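Exo-1,5-alpha-L-arabinofuranobiosidase (Gibberella zeae, PDB 2YDT) probably hydrolyses alpha-1,5-linked arabinan as an exo-acting glycosidase that releases arabinobiose from the chain. Local coordinates at residues N47-P50 and V55-P58; Y91-A96 and K102-C107; V184-T189 and K193-V198; R248-P253 and L257-H262. All coordinates share one frame; numbering follows the deposited sequence. Where two conformers were deposited one is given.

Overall arrangement
The chain folds as a six-bladed beta-propeller, and every contact lies where successive antiparallel strands of a blade are connected. Interaction 1 lies between the second and third strands of its blade, interaction 2 between the first and second, and interactions 3 and 4 between the third strand and the segment leading into the fourth, an outermost one. Interaction 1 is buried and its polar links run through water; the other three are partly buried. Interaction 2 is a regular hydrogen-bonded pairing, interaction 3 replaces part of such pairing with side-chain bonds, and interaction 4 relies on long cationic side chains. Interactions 1 and 2 touch, F57 CD2 lying 3.8 Å from C107 SG.

Interaction 1: N47-P50 and V55-P58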
loop_
_atom_site.group_PDB
_atom_site.type_symbol
_atom_site.label_atom_id
_atom_site.label_comp_id
_atom_site.label_asym_id
_atom_site.label_seq_id
_atom_site.Cartn_x
_atom_site.Cartn_y
_atom_site.Cartn_z
ATOM N N ASN A 47 -4.384 9.864 9.799
ATOM C CA ASN A 47 -4.212 10.616 11.038
ATOM C C ASN A 47 -5.593 11.039 11.539
ATOM O O ASN A 47 -6.267 11.885 10.941
ATOM C CB ASN A 47 -3.326 11.818 10.707
ATOM C CG ASN A 47 -2.800 12.550 11.935
ATOM O OD1 ASN A 47 -1.955 12.009 12.647
ATOM N ND2 ASN A 47 -3.246 13.813 12.139
ATOM N N TYR A 48 -6.065 10.349 12.570
ATOM C CA TYR A 48 -7.471 10.424 13.017
ATOM C C TYR A 48 -7.625 11.540 14.063
ATOM O O TYR A 48 -8.056 11.317 15.198
ATOM C CB TYR A 48 -7.984 9.085 13.544
ATOM C CG TYR A 48 -8.138 7.985 12.520
ATOM C CD1 TYR A 48 -9.386 7.587 12.093
ATOM C CD2 TYR A 48 -7.025 7.343 11.966
ATOM C CE1 TYR A 48 -9.563 6.577 11.138
ATOM C CE2 TYR A 48 -7.190 6.343 11.011
ATOM C CZ TYR A 48 -8.456 5.952 10.601
ATOM O OH TYR A 48 -8.635 4.967 9.650
ATOM N N SER A 49 -7.389 12.749 13.602
ATOM C CA SER A 49 -7.468 13.921 14.479
ATOM C C SER A 49 -8.926 14.322 14.716
ATOM O O SER A 49 -9.801 14.020 13.939
ATOM C CB SER A 49 -6.661 15.075 13.882
ATOM O OG SER A 49 -7.128 15.380 12.582
ATOM N N PRO A 50 -9.194 15.024 15.837
ATOM C CA PRO A 50 -10.541 15.559 16.068
ATOM C C PRO A 50 -10.809 16.703 15.097
ATOM O O PRO A 50 -9.970 17.587 14.951
ATOM C CB PRO A 50 -10.467 16.081 17.531
ATOM C CG PRO A 50 -9.112 15.699 18.027
ATOM C CD PRO A 50 -8.233 15.433 16.869
ATOM N N VAL A 55 -9.431 16.277 8.534
ATOM C CA VAL A 55 -8.232 15.437 8.569
ATOM C C VAL A 55 -7.319 15.648 7.347
ATOM O O VAL A 55 -7.751 16.036 6.257
ATOM C CB VAL A 55 -8.560 13.938 8.727
ATOM C CG1 VAL A 55 -9.186 13.677 10.127
ATOM C CG2 VAL A 55 -9.498 13.457 7.589
ATOM N N TRP A 56 -6.040 15.397 7.567
ATOM C CA TRP A 56 -4.989 15.580 6.557
ATOM C C TRP A 56 -4.027 14.400 6.647
ATOM O O TRP A 56 -4.026 13.660 7.640
ATOM C CB TRP A 56 -4.224 16.876 6.797
ATOM C CG TRP A 56 -3.502 16.884 8.115
ATOM C CD1 TRP A 56 -2.214 16.458 8.356
ATOM C CD2 TRP A 56 -4.030 17.286 9.390
ATOM N NE1 TRP A 56 -1.931 16.531 9.693
ATOM C CE2 TRP A 56 -3.026 17.029 10.357
ATOM C CE3 TRP A 56 -5.253 17.797 9.807
ATOM C CZ2 TRP A 56 -3.186 17.359 11.705
ATOM C CZ3 TRP A 56 -5.437 18.075 11.159
ATOM C CH2 TRP A 56 -4.401 17.860 12.090
ATOM N N PHE A 57 -3.174 14.266 5.637
ATOM C CA PHE A 57 -2.108 13.263 5.687
ATOM C C PHE A 57 -0.830 13.982 6.131
ATOM O O PHE A 57 -0.272 14.796 5.357
ATOM C CB PHE A 57 -1.863 12.617 4.326
ATOM C CG PHE A 57 -3.039 11.835 3.788
ATOM C CD1 PHE A 57 -3.790 10.992 4.597
ATOM C CD2 PHE A 57 -3.288 11.839 2.430
ATOM C CE1 PHE A 57 -4.849 10.229 4.062
ATOM C CE2 PHE A 57 -4.333 11.050 1.870
ATOM C CZ PHE A 57 -5.120 10.263 2.723
ATOM N N PRO A 58 -0.289 13.630 7.318
ATOM C CA PRO A 58 1.024 14.203 7.690
ATOM C C PRO A 58 2.170 13.699 6.782
ATOM O O PRO A 58 2.153 12.551 6.299
ATOM C CB PRO A 58 1.239 13.702 9.121
ATOM C CG PRO A 58 -0.081 13.145 9.573
ATOM C CD PRO A 58 -0.787 12.695 8.340
HETATM O O HOH W 1 -5.776 11.440 7.615
HETATM O O HOH W 2 -5.630 14.503 10.431
#
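N47 brings ND2 over the rim of the benzene half of the W56 indole, 3.6 Å from CZ2, with its amide plane tilted 47° to the ring. Its CG stands anti to the backbone N (chi1 -168°), which carries the amide across to the facing segment and leaves CG 3.7 Å from P58 CG; CB lies 3.6 Å from P58 CD. The amide also has partners outside: OD1 takes a hydrogen bond from W45 and ND2 gives one to Y23, and so the amide is fixed in rotation. An asparagine suits the spot because one small group can donate to Y23 and to water while accepting from W45.

S49 approaches the same indole, with OG 3.5 Å from CZ3, and V55 sets CG1 3.5 Å from N47 O. K74 forms a cation-pi contact with W56. The 47-50 segment makes an inverse gamma turn; Y48, at its centre, points away from 55-58 and touches the bound arabinofuranose, in the connection between the second and third strands of a propeller blade.

No direct hydrogen bond joins the segments. Two waters link them: water 1 accepts from N47 N and donates to W56 O, and water 2 donates to N47 O (2.7 Å) and to S49 OG (2.8 Å) while accepting from N47 ND2 and W56 N. Such a four-bonded water, lying over the indole, implies a structural solvent site that satisfies polar atoms in a buried turn.

Interaction 2: Y91-A96 and K102-C107. With SO4 (sulfate ion), chain H.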
loop_
_atom_site.group_PDB
_atom_site.type_symbol
_atom_site.label_atom_id
_atom_site.label_comp_id
_atom_site.label_asym_id
_atom_site.label_seq_id
_atom_site.Cartn_x
_atom_site.Cartn_y
_atom_site.Cartn_z
ATOM N N TYR A 91 4.535 8.172 -3.831
ATOM C CA TYR A 91 5.150 7.629 -5.049
ATOM C C TYR A 91 5.990 8.738 -5.689
ATOM O O TYR A 91 5.568 9.892 -5.752
ATOM C CB TYR A 91 4.058 7.209 -6.034
ATOM C CG TYR A 91 4.580 6.655 -7.332
ATOM C CD1 TYR A 91 5.148 5.398 -7.359
ATOM C CD2 TYR A 91 4.530 7.396 -8.504
ATOM C CE1 TYR A 91 5.689 4.869 -8.505
ATOM C CE2 TYR A 91 5.032 6.858 -9.686
ATOM C CZ TYR A 91 5.616 5.614 -9.682
ATOM O OH TYR A 91 6.167 5.066 -10.841
ATOM N N GLU A 92 7.160 8.404 -6.183
ATOM C CA GLU A 92 7.980 9.384 -6.903
ATOM C C GLU A 92 7.943 9.093 -8.395
ATOM O O GLU A 92 8.250 7.964 -8.826
ATOM C CB GLU A 92 9.429 9.315 -6.394
ATOM C CG GLU A 92 10.380 10.339 -7.039
ATOM C CD GLU A 92 11.851 10.079 -6.699
ATOM O OE1 GLU A 92 12.371 8.970 -7.013
ATOM O OE2 GLU A 92 12.490 10.984 -6.143
ATOM N N LEU A 93 7.630 10.113 -9.199
ATOM C CA LEU A 93 7.677 9.934 -10.654
ATOM C C LEU A 93 9.071 9.570 -11.171
ATOM O O LEU A 93 10.051 10.309 -10.910
ATOM C CB LEU A 93 7.222 11.216 -11.348
ATOM C CG LEU A 93 5.756 11.622 -11.171
ATOM C CD1 LEU A 93 5.373 12.755 -12.196
ATOM C CD2 LEU A 93 4.751 10.435 -11.287
ATOM N N PRO A 94 9.168 8.462 -11.914
ATOM C CA PRO A 94 10.468 8.051 -12.481
ATOM C C PRO A 94 10.706 8.663 -13.866
ATOM O O PRO A 94 11.765 8.481 -14.423
ATOM C CB PRO A 94 10.336 6.531 -12.550
ATOM C CG PRO A 94 8.899 6.310 -12.803
ATOM C CD PRO A 94 8.144 7.424 -12.134
ATOM N N ARG A 95 9.702 9.356 -14.401
ATOM C CA ARG A 95 9.764 10.052 -15.672
ATOM C C ARG A 95 8.659 11.103 -15.607
ATOM O O ARG A 95 7.841 11.089 -14.684
ATOM C CB ARG A 95 9.458 9.049 -16.788
ATOM C CG ARG A 95 8.044 8.543 -16.643
ATOM C CD ARG A 95 7.646 7.424 -17.522
ATOM N NE ARG A 95 7.850 7.742 -18.908
ATOM C CZ ARG A 95 7.061 8.505 -19.661
ATOM N NH1 ARG A 95 5.950 9.055 -19.188
ATOM N NH2 ARG A 95 7.389 8.684 -20.941
ATOM N N ALA A 96 8.585 11.983 -16.595
ATOM C CA ALA A 96 7.563 13.029 -16.618
ATOM C C ALA A 96 6.229 12.492 -17.087
ATOM O O ALA A 96 6.138 11.591 -17.945
ATOM C CB ALA A 96 8.001 14.211 -17.559
ATOM N N LYS A 102 9.938 14.282 -13.825
ATOM C CA LYS A 102 10.675 13.300 -13.037
ATOM C C LYS A 102 11.041 13.906 -11.687
ATOM O O LYS A 102 11.494 15.054 -11.616
ATOM C CB LYS A 102 11.953 12.875 -13.782
ATOM C CG LYS A 102 12.729 11.797 -13.091
ATOM C CD LYS A 102 13.955 11.371 -13.911
ATOM C CE LYS A 102 14.594 10.183 -13.268
ATOM N NZ LYS A 102 15.895 9.834 -13.903
ATOM N N GLY A 103 10.802 13.138 -10.611
ATOM C CA GLY A 103 11.092 13.557 -9.271
ATOM C C GLY A 103 9.950 14.226 -8.535
ATOM O O GLY A 103 10.073 14.504 -7.361
ATOM N N THR A 104 8.849 14.537 -9.233
ATOM C CA THR A 104 7.632 15.021 -8.571
ATOM C C THR A 104 7.224 13.907 -7.614
ATOM O O THR A 104 7.260 12.726 -7.972
ATOM C CB THR A 104 6.510 15.268 -9.589
ATOM O OG1 THR A 104 6.921 16.285 -10.538
ATOM C CG2 THR A 104 5.216 15.693 -8.902
ATOM N N VAL A 105 6.819 14.284 -6.421
ATOM C CA VAL A 105 6.249 13.355 -5.447
ATOM C C VAL A 105 4.740 13.394 -5.517
ATOM O O VAL A 105 4.145 14.462 -5.478
ATOM C CB VAL A 105 6.702 13.669 -4.025
ATOM C CG1 VAL A 105 6.075 12.618 -3.015
ATOM C CG2 VAL A 105 8.224 13.645 -3.941
ATOM N N LEU A 106 4.112 12.222 -5.699
ATOM C CA LEU A 106 2.688 12.114 -5.644
ATOM C C LEU A 106 2.260 11.540 -4.274
ATOM O O LEU A 106 2.921 10.695 -3.676
ATOM C CB LEU A 106 2.157 11.205 -6.738
ATOM C CG LEU A 106 2.472 11.570 -8.182
ATOM C CD1 LEU A 106 1.716 10.638 -9.167
ATOM C CD2 LEU A 106 2.177 13.038 -8.455
ATOM N N CYS A 107 1.133 12.045 -3.805
ATOM C CA CYS A 107 0.402 11.450 -2.671
ATOM C C CYS A 107 -1.005 11.207 -3.162
ATOM O O CYS A 107 -1.737 12.164 -3.476
ATOM C CB CYS A 107 0.396 12.388 -1.467
ATOM S SG CYS A 107 -0.354 11.551 0.019
HETATM S S SO4 H . 8.026 2.488 -10.402
HETATM O O1 SO4 H . 6.791 2.732 -11.092
HETATM O O2 SO4 H . 7.736 1.879 -9.070
HETATM O O3 SO4 H . 8.875 1.623 -11.210
HETATM O O4 SO4 H . 8.777 3.715 -10.203
HETATM O O HOH W 3 12.191 13.628 -5.744
#
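Y91 and L106 form an antiparallel hydrogen-bonded pair, in which L106 N reaches Y91 O at 2.7 Å and Y91 N returns a more bent bond to L106 O, and E92 and V105 follow as the non-hydrogen-bonded pair. Past the strands the pairing continues, with L93 N bound to T104 O at 2.9 Å and G103 N to L93 O.

On the face of Y91 and L106, the leucine branch CD1 comes to the rim of the phenol ring, while the branch CD2 of L93 meets the same CD1 at 3.7 Å. Y91 and L106 pack on L159 and L166 of the next blade, so the hairpin, made by the first two strands of one propeller blade, sets its apolar side on the neighbouring one. L93 also runs alongside T104, whose hydroxyl is turned to P101 O. Y91 OH bonds T161; a sulfate O1 modelled 2.4 Å from Y91 OH is doubtfully close.

E92 projects on the other face. With CG anti to the backbone N (chi1 -178°), CG lies 4.0 Å from G103 CA and the extended chain carries OE2 out to S37 N and water 3, which also donates to G103 O; a bound manganese lies about 4 Å from this side chain. G103 has a positive phi of 93°, where any CB would press on the carbonyl oxygen of K102. K102 stretches its methylenes along the turn, CE lying 3.5 Å from P94 O.

Interaction 3: V184-T189 and K193-V198; sequences VHQTTT and KWSKVV
S195 OG is gripped twice: it accepts from T187 N at 2.9 Å and donates to K196 O, from above that carbonyl's plane. A serine hydroxyl thus stands in for a backbone carbonyl where the third strand of a propeller blade meets the segment leading into its outermost fourth strand. T187 completes the exchange by taking S195 N on its own carbonyl O, at 2.8 Å. Farther along, H185 and V198 form a true antiparallel hydrogen-bonded pair, bonded in both directions.

Between these two points 193-198 carries an extra residue and arches away, and Q186 bridges the gap. CG turned away from the carbonyl carbon (chi1 -68°) and an extended chain beyond it carry NE2 across to S195 O, a hydrogen bond of 2.8 Å nearly in line with the C=O, while OE1 is held by Y170. An amide suits this place because one end serves the arch and the other the adjacent strand.

Carbon contacts flank the pairing. V198 lies side by side with H185, its CB over a face of the imidazole, 3.8 Å from the centroid; D200 takes ND1 and so helps hold the ring's rotation. On the other side of the strand V184 CB meets V197 CG1 at 3.5 Å. T188 lies over one face of the six-membered ring of W194, whose NE1 bonds S137: the methyl CG2 stands 3.7 Å from the centroid, a CH-pi contact. The same threonine's OG1, placed opposite the backbone N (chi1 -172°), donates to K193 O from 37° out of the carbonyl plane, 2.8 Å away.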
loop_
_atom_site.group_PDB
_atom_site.type_symbol
_atom_site.label_atom_id
_atom_site.label_comp_id
_atom_site.label_asym_id
_atom_site.label_seq_id
_atom_site.Cartn_x
_atom_site.Cartn_y
_atom_site.Cartn_z
ATOM N N VAL A 184 -9.427 -3.128 -9.623
ATOM C CA VAL A 184 -9.453 -2.409 -10.895
ATOM C C VAL A 184 -8.323 -1.427 -10.989
ATOM O O VAL A 184 -7.648 -1.149 -9.997
ATOM C CB VAL A 184 -10.766 -1.617 -11.093
ATOM C CG1 VAL A 184 -12.021 -2.472 -10.910
ATOM C CG2 VAL A 184 -10.860 -0.418 -10.137
ATOM N N HIS A 185 -8.108 -0.872 -12.189
ATOM C CA HIS A 185 -7.145 0.222 -12.363
ATOM C C HIS A 185 -7.639 1.229 -13.378
ATOM O O HIS A 185 -8.543 0.953 -14.182
ATOM C CB HIS A 185 -5.746 -0.263 -12.731
ATOM C CG HIS A 185 -5.579 -0.703 -14.154
ATOM N ND1 HIS A 185 -5.576 -2.031 -14.536
ATOM C CD2 HIS A 185 -5.345 0.014 -15.283
ATOM C CE1 HIS A 185 -5.383 -2.105 -15.847
ATOM N NE2 HIS A 185 -5.262 -0.875 -16.330
ATOM N N GLN A 186 -7.028 2.415 -13.323
ATOM C CA GLN A 186 -7.133 3.388 -14.389
ATOM C C GLN A 186 -5.730 3.862 -14.719
ATOM O O GLN A 186 -4.825 3.803 -13.878
ATOM C CB GLN A 186 -8.029 4.565 -13.991
ATOM C CG GLN A 186 -9.511 4.180 -13.846
ATOM C CD GLN A 186 -10.367 5.305 -13.330
ATOM O OE1 GLN A 186 -10.767 5.331 -12.168
ATOM N NE2 GLN A 186 -10.645 6.276 -14.206
ATOM N N THR A 187 -5.543 4.354 -15.950
ATOM C CA THR A 187 -4.249 4.870 -16.350
ATOM C C THR A 187 -4.315 6.356 -16.748
ATOM O O THR A 187 -5.386 6.894 -17.034
ATOM C CB THR A 187 -3.655 4.066 -17.552
ATOM O OG1 THR A 187 -4.418 4.311 -18.764
ATOM C CG2 THR A 187 -3.587 2.573 -17.268
ATOM N N THR A 188 -3.151 6.991 -16.755
ATOM C CA THR A 188 -3.055 8.378 -17.196
ATOM C C THR A 188 -1.718 8.624 -17.904
ATOM O O THR A 188 -0.712 7.965 -17.604
ATOM C CB THR A 188 -3.222 9.355 -16.037
ATOM O OG1 THR A 188 -3.315 10.692 -16.543
ATOM C CG2 THR A 188 -2.067 9.267 -15.046
ATOM N N THR A 189 -1.704 9.609 -18.820
ATOM C CA THR A 189 -0.479 10.048 -19.420
ATOM C C THR A 189 -0.129 11.492 -19.059
ATOM O O THR A 189 1.014 11.908 -19.253
ATOM C CB THR A 189 -0.551 9.911 -20.939
ATOM O OG1 THR A 189 -1.706 10.613 -21.431
ATOM C CG2 THR A 189 -0.639 8.426 -21.327
ATOM N N LYS A 193 -6.232 13.440 -16.993
ATOM C CA LYS A 193 -7.263 12.658 -17.691
ATOM C C LYS A 193 -6.988 11.188 -17.351
ATOM O O LYS A 193 -5.880 10.703 -17.559
ATOM C CB LYS A 193 -7.079 12.911 -19.199
ATOM C CG LYS A 193 -7.900 12.101 -20.207
ATOM C CD LYS A 193 -7.474 12.474 -21.677
ATOM C CE LYS A 193 -8.440 11.854 -22.702
ATOM N NZ LYS A 193 -7.995 12.090 -24.122
ATOM N N TRP A 194 -8.001 10.489 -16.852
ATOM C CA TRP A 194 -7.852 9.052 -16.493
ATOM C C TRP A 194 -8.651 8.173 -17.468
ATOM O O TRP A 194 -9.746 8.550 -17.921
ATOM C CB TRP A 194 -8.302 8.817 -15.057
ATOM C CG TRP A 194 -7.408 9.492 -14.108
ATOM C CD1 TRP A 194 -7.542 10.782 -13.630
ATOM C CD2 TRP A 194 -6.218 8.976 -13.523
ATOM N NE1 TRP A 194 -6.495 11.088 -12.844
ATOM C CE2 TRP A 194 -5.668 10.007 -12.728
ATOM C CE3 TRP A 194 -5.556 7.737 -13.583
ATOM C CZ2 TRP A 194 -4.484 9.846 -12.009
ATOM C CZ3 TRP A 194 -4.375 7.567 -12.861
ATOM C CH2 TRP A 194 -3.846 8.624 -12.085
ATOM N N SER A 195 -8.095 7.031 -17.807
ATOM C CA SER A 195 -8.757 6.031 -18.673
ATOM C C SER A 195 -10.047 5.452 -18.075
ATOM O O SER A 195 -10.340 5.555 -16.872
ATOM C CB SER A 195 -7.803 4.856 -18.947
ATOM O OG SER A 195 -7.728 3.957 -17.829
ATOM N N LYS A 196 -10.808 4.791 -18.952
ATOM C CA LYS A 196 -11.866 3.893 -18.524
ATOM C C LYS A 196 -11.312 2.910 -17.474
ATOM O O LYS A 196 -10.153 2.478 -17.535
ATOM C CB LYS A 196 -12.300 3.148 -19.788
ATOM C CG LYS A 196 -13.403 2.164 -19.717
ATOM C CD LYS A 196 -13.686 1.764 -21.197
ATOM C CE LYS A 196 -14.029 0.303 -21.397
ATOM N NZ LYS A 196 -13.860 -0.066 -22.860
ATOM N N VAL A 197 -12.142 2.552 -16.508
ATOM C CA VAL A 197 -11.791 1.495 -15.534
ATOM C C VAL A 197 -11.532 0.161 -16.223
ATOM O O VAL A 197 -12.330 -0.275 -17.089
ATOM C CB VAL A 197 -12.871 1.364 -14.489
ATOM C CG1 VAL A 197 -12.594 0.200 -13.509
ATOM C CG2 VAL A 197 -13.027 2.671 -13.696
ATOM N N VAL A 198 -10.423 -0.485 -15.850
ATOM C CA VAL A 198 -10.057 -1.825 -16.337
ATOM C C VAL A 198 -10.034 -2.781 -15.144
ATOM O O VAL A 198 -9.367 -2.502 -14.140
ATOM C CB VAL A 198 -8.697 -1.824 -17.003
ATOM C CG1 VAL A 198 -8.237 -3.247 -17.484
ATOM C CG2 VAL A 198 -8.637 -0.791 -18.187
HETATM O O HOH W 4 -3.997 11.168 -19.787
#

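Interaction 4: R248-P253 and L257-H262; sequences RLSKDP and LNKAHH
R248 reaches across to the carbonyl groups of L257 and K259 with its chain extended from CG to NE. The contact joins the third strand of a propeller blade to the loop that precedes its short outermost strand, and it has no direct backbone-to-backbone hydrogen bond.

Hydrogen bonds from cations come first. R248 NH1 makes a weak, strongly bent bond to L257 O at 2.9 Å, its better partner being F256 O, while Y227 and Y203 take NE and NH2. K259 O lies over one face of this guanidinium, 3.5 Å from NH1. Arginine fits here because its several N-H groups can serve several oxygens at once. K259 reaches toward S250: bends at chi2 (-58°) and chi4 (-63°) fold its chain back so that NZ donates to S250 OG at 3.0 Å and also to K255 O. S250 OG in turn donates to D252 O at 2.7 Å, a relay open to a small hydroxyl, which can accept from K259 and still give its proton to D252 O.

Packing is mostly of methylenes on carbonyls. K259 CG lies 3.3 Å from L249 O, and R248 CG is 3.5 Å from A260 O. H261 touches the arginine through CB, 3.9 Å from R248 NE, and Y203 OH bonds both R248 NH2 and H261 ND1.

A water adds a further link: water 5 accepts from L249 N and donates to A260 O, 2.7 Å away.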
loop_
_atom_site.group_PDB
_atom_site.type_symbol
_atom_site.label_atom_id
_atom_site.label_comp_id
_atom_site.label_asym_id
_atom_site.label_seq_id
_atom_site.Cartn_x
_atom_site.Cartn_y
_atom_site.Cartn_z
ATOM N N ARG A 248 -0.667 -12.815 -8.667
ATOM C CA ARG A 248 -0.670 -13.117 -10.084
ATOM C C ARG A 248 0.605 -12.583 -10.721
ATOM O O ARG A 248 1.192 -11.596 -10.246
ATOM C CB ARG A 248 -1.903 -12.504 -10.756
ATOM C CG ARG A 248 -3.219 -13.071 -10.239
ATOM C CD ARG A 248 -4.415 -12.451 -10.835
ATOM N NE ARG A 248 -5.648 -12.971 -10.233
ATOM C CZ ARG A 248 -6.819 -13.058 -10.856
ATOM N NH1 ARG A 248 -6.945 -12.629 -12.095
ATOM N NH2 ARG A 248 -7.885 -13.555 -10.247
ATOM N N LEU A 249 1.019 -13.195 -11.829
ATOM C CA LEU A 249 2.213 -12.774 -12.566
ATOM C C LEU A 249 1.868 -12.406 -14.012
ATOM O O LEU A 249 1.064 -13.104 -14.663
ATOM C CB LEU A 249 3.250 -13.905 -12.582
ATOM C CG LEU A 249 3.688 -14.394 -11.217
ATOM C CD1 LEU A 249 4.347 -15.766 -11.260
ATOM C CD2 LEU A 249 4.611 -13.361 -10.580
ATOM N N SER A 250 2.448 -11.323 -14.509
ATOM C CA SER A 250 2.152 -10.858 -15.865
ATOM C C SER A 250 3.276 -10.005 -16.438
ATOM O O SER A 250 3.835 -9.170 -15.759
ATOM C CB SER A 250 0.834 -10.065 -15.906
ATOM O OG SER A 250 0.446 -9.776 -17.254
ATOM N N LYS A 251 3.560 -10.197 -17.723
ATOM C CA LYS A 251 4.439 -9.326 -18.442
ATOM C C LYS A 251 3.879 -7.918 -18.612
ATOM O O LYS A 251 4.619 -6.925 -18.508
ATOM C CB LYS A 251 4.731 -9.937 -19.812
ATOM C CG LYS A 251 6.156 -9.991 -20.094
ATOM C CD LYS A 251 6.798 -11.147 -19.316
ATOM C CE LYS A 251 7.858 -11.939 -20.131
ATOM N NZ LYS A 251 8.945 -12.692 -19.305
ATOM N N ASP A 252 2.570 -7.844 -18.826
ATOM C CA ASP A 252 1.874 -6.597 -18.970
ATOM C C ASP A 252 1.046 -6.378 -17.691
ATOM O O ASP A 252 0.091 -7.115 -17.450
ATOM C CB ASP A 252 0.952 -6.632 -20.187
ATOM C CG ASP A 252 0.298 -5.281 -20.469
ATOM O OD1 ASP A 252 0.161 -4.414 -19.562
ATOM O OD2 ASP A 252 -0.128 -5.054 -21.637
ATOM N N PRO A 253 1.426 -5.371 -16.863
ATOM C CA PRO A 253 0.761 -5.182 -15.570
ATOM C C PRO A 253 -0.631 -4.527 -15.691
ATOM O O PRO A 253 -1.322 -4.248 -14.687
ATOM C CB PRO A 253 1.781 -4.334 -14.807
ATOM C CG PRO A 253 2.356 -3.494 -15.856
ATOM C CD PRO A 253 2.515 -4.390 -17.046
ATOM N N LEU A 257 -5.943 -9.666 -15.082
ATOM C CA LEU A 257 -7.261 -10.281 -14.931
ATOM C C LEU A 257 -7.277 -11.713 -15.462
ATOM O O LEU A 257 -7.940 -12.586 -14.868
ATOM C CB LEU A 257 -8.322 -9.464 -15.630
ATOM C CG LEU A 257 -9.720 -10.074 -15.623
ATOM C CD1 LEU A 257 -10.273 -10.121 -14.198
ATOM C CD2 LEU A 257 -10.628 -9.266 -16.531
ATOM N N ASN A 258 -6.550 -11.960 -16.556
ATOM C CA ASN A 258 -6.558 -13.287 -17.220
ATOM C C ASN A 258 -5.497 -14.258 -16.767
ATOM O O ASN A 258 -5.346 -15.347 -17.346
ATOM C CB ASN A 258 -6.436 -13.145 -18.741
ATOM C CG ASN A 258 -4.988 -12.988 -19.197
ATOM O OD1 ASN A 258 -4.464 -13.747 -20.049
ATOM N ND2 ASN A 258 -4.328 -12.067 -18.606
ATOM N N LYS A 259 -4.747 -13.900 -15.739
ATOM C CA LYS A 259 -3.636 -14.705 -15.283
ATOM C C LYS A 259 -4.079 -15.591 -14.142
ATOM O O LYS A 259 -4.919 -15.203 -13.329
ATOM C CB LYS A 259 -2.478 -13.823 -14.843
ATOM C CG LYS A 259 -1.990 -12.832 -15.928
ATOM C CD LYS A 259 -1.566 -13.593 -17.187
ATOM C CE LYS A 259 -0.767 -12.715 -18.117
ATOM N NZ LYS A 259 -1.514 -11.544 -18.638
ATOM N N ALA A 260 -3.465 -16.753 -14.051
ATOM C CA ALA A 260 -3.758 -17.691 -12.967
ATOM C C ALA A 260 -3.413 -17.057 -11.623
ATOM O O ALA A 260 -2.486 -16.240 -11.512
ATOM C CB ALA A 260 -2.942 -18.968 -13.150
ATOM N N HIS A 261 -4.165 -17.421 -10.595
ATOM C CA HIS A 261 -3.861 -16.941 -9.260
ATOM C C HIS A 261 -3.086 -17.986 -8.452
ATOM O O HIS A 261 -3.083 -19.187 -8.784
ATOM C CB HIS A 261 -5.122 -16.441 -8.517
ATOM C CG HIS A 261 -6.153 -17.484 -8.178
ATOM N ND1 HIS A 261 -7.444 -17.136 -7.836
ATOM C CD2 HIS A 261 -6.112 -18.848 -8.153
ATOM C CE1 HIS A 261 -8.142 -18.236 -7.593
ATOM N NE2 HIS A 261 -7.369 -19.283 -7.811
ATOM N N HIS A 262 -2.414 -17.506 -7.417
ATOM C CA HIS A 262 -1.570 -18.337 -6.557
ATOM C C HIS A 262 -1.682 -17.892 -5.116
ATOM O O HIS A 262 -1.440 -16.739 -4.835
ATOM C CB HIS A 262 -0.124 -18.260 -6.962
ATOM C CG HIS A 262 0.126 -18.601 -8.392
ATOM N ND1 HIS A 262 0.211 -19.910 -8.831
ATOM C CD2 HIS A 262 0.283 -17.818 -9.490
ATOM C CE1 HIS A 262 0.428 -19.913 -10.133
ATOM N NE2 HIS A 262 0.464 -18.665 -10.561
HETATM O O HOH W 5 -0.057 -15.810 -12.484
#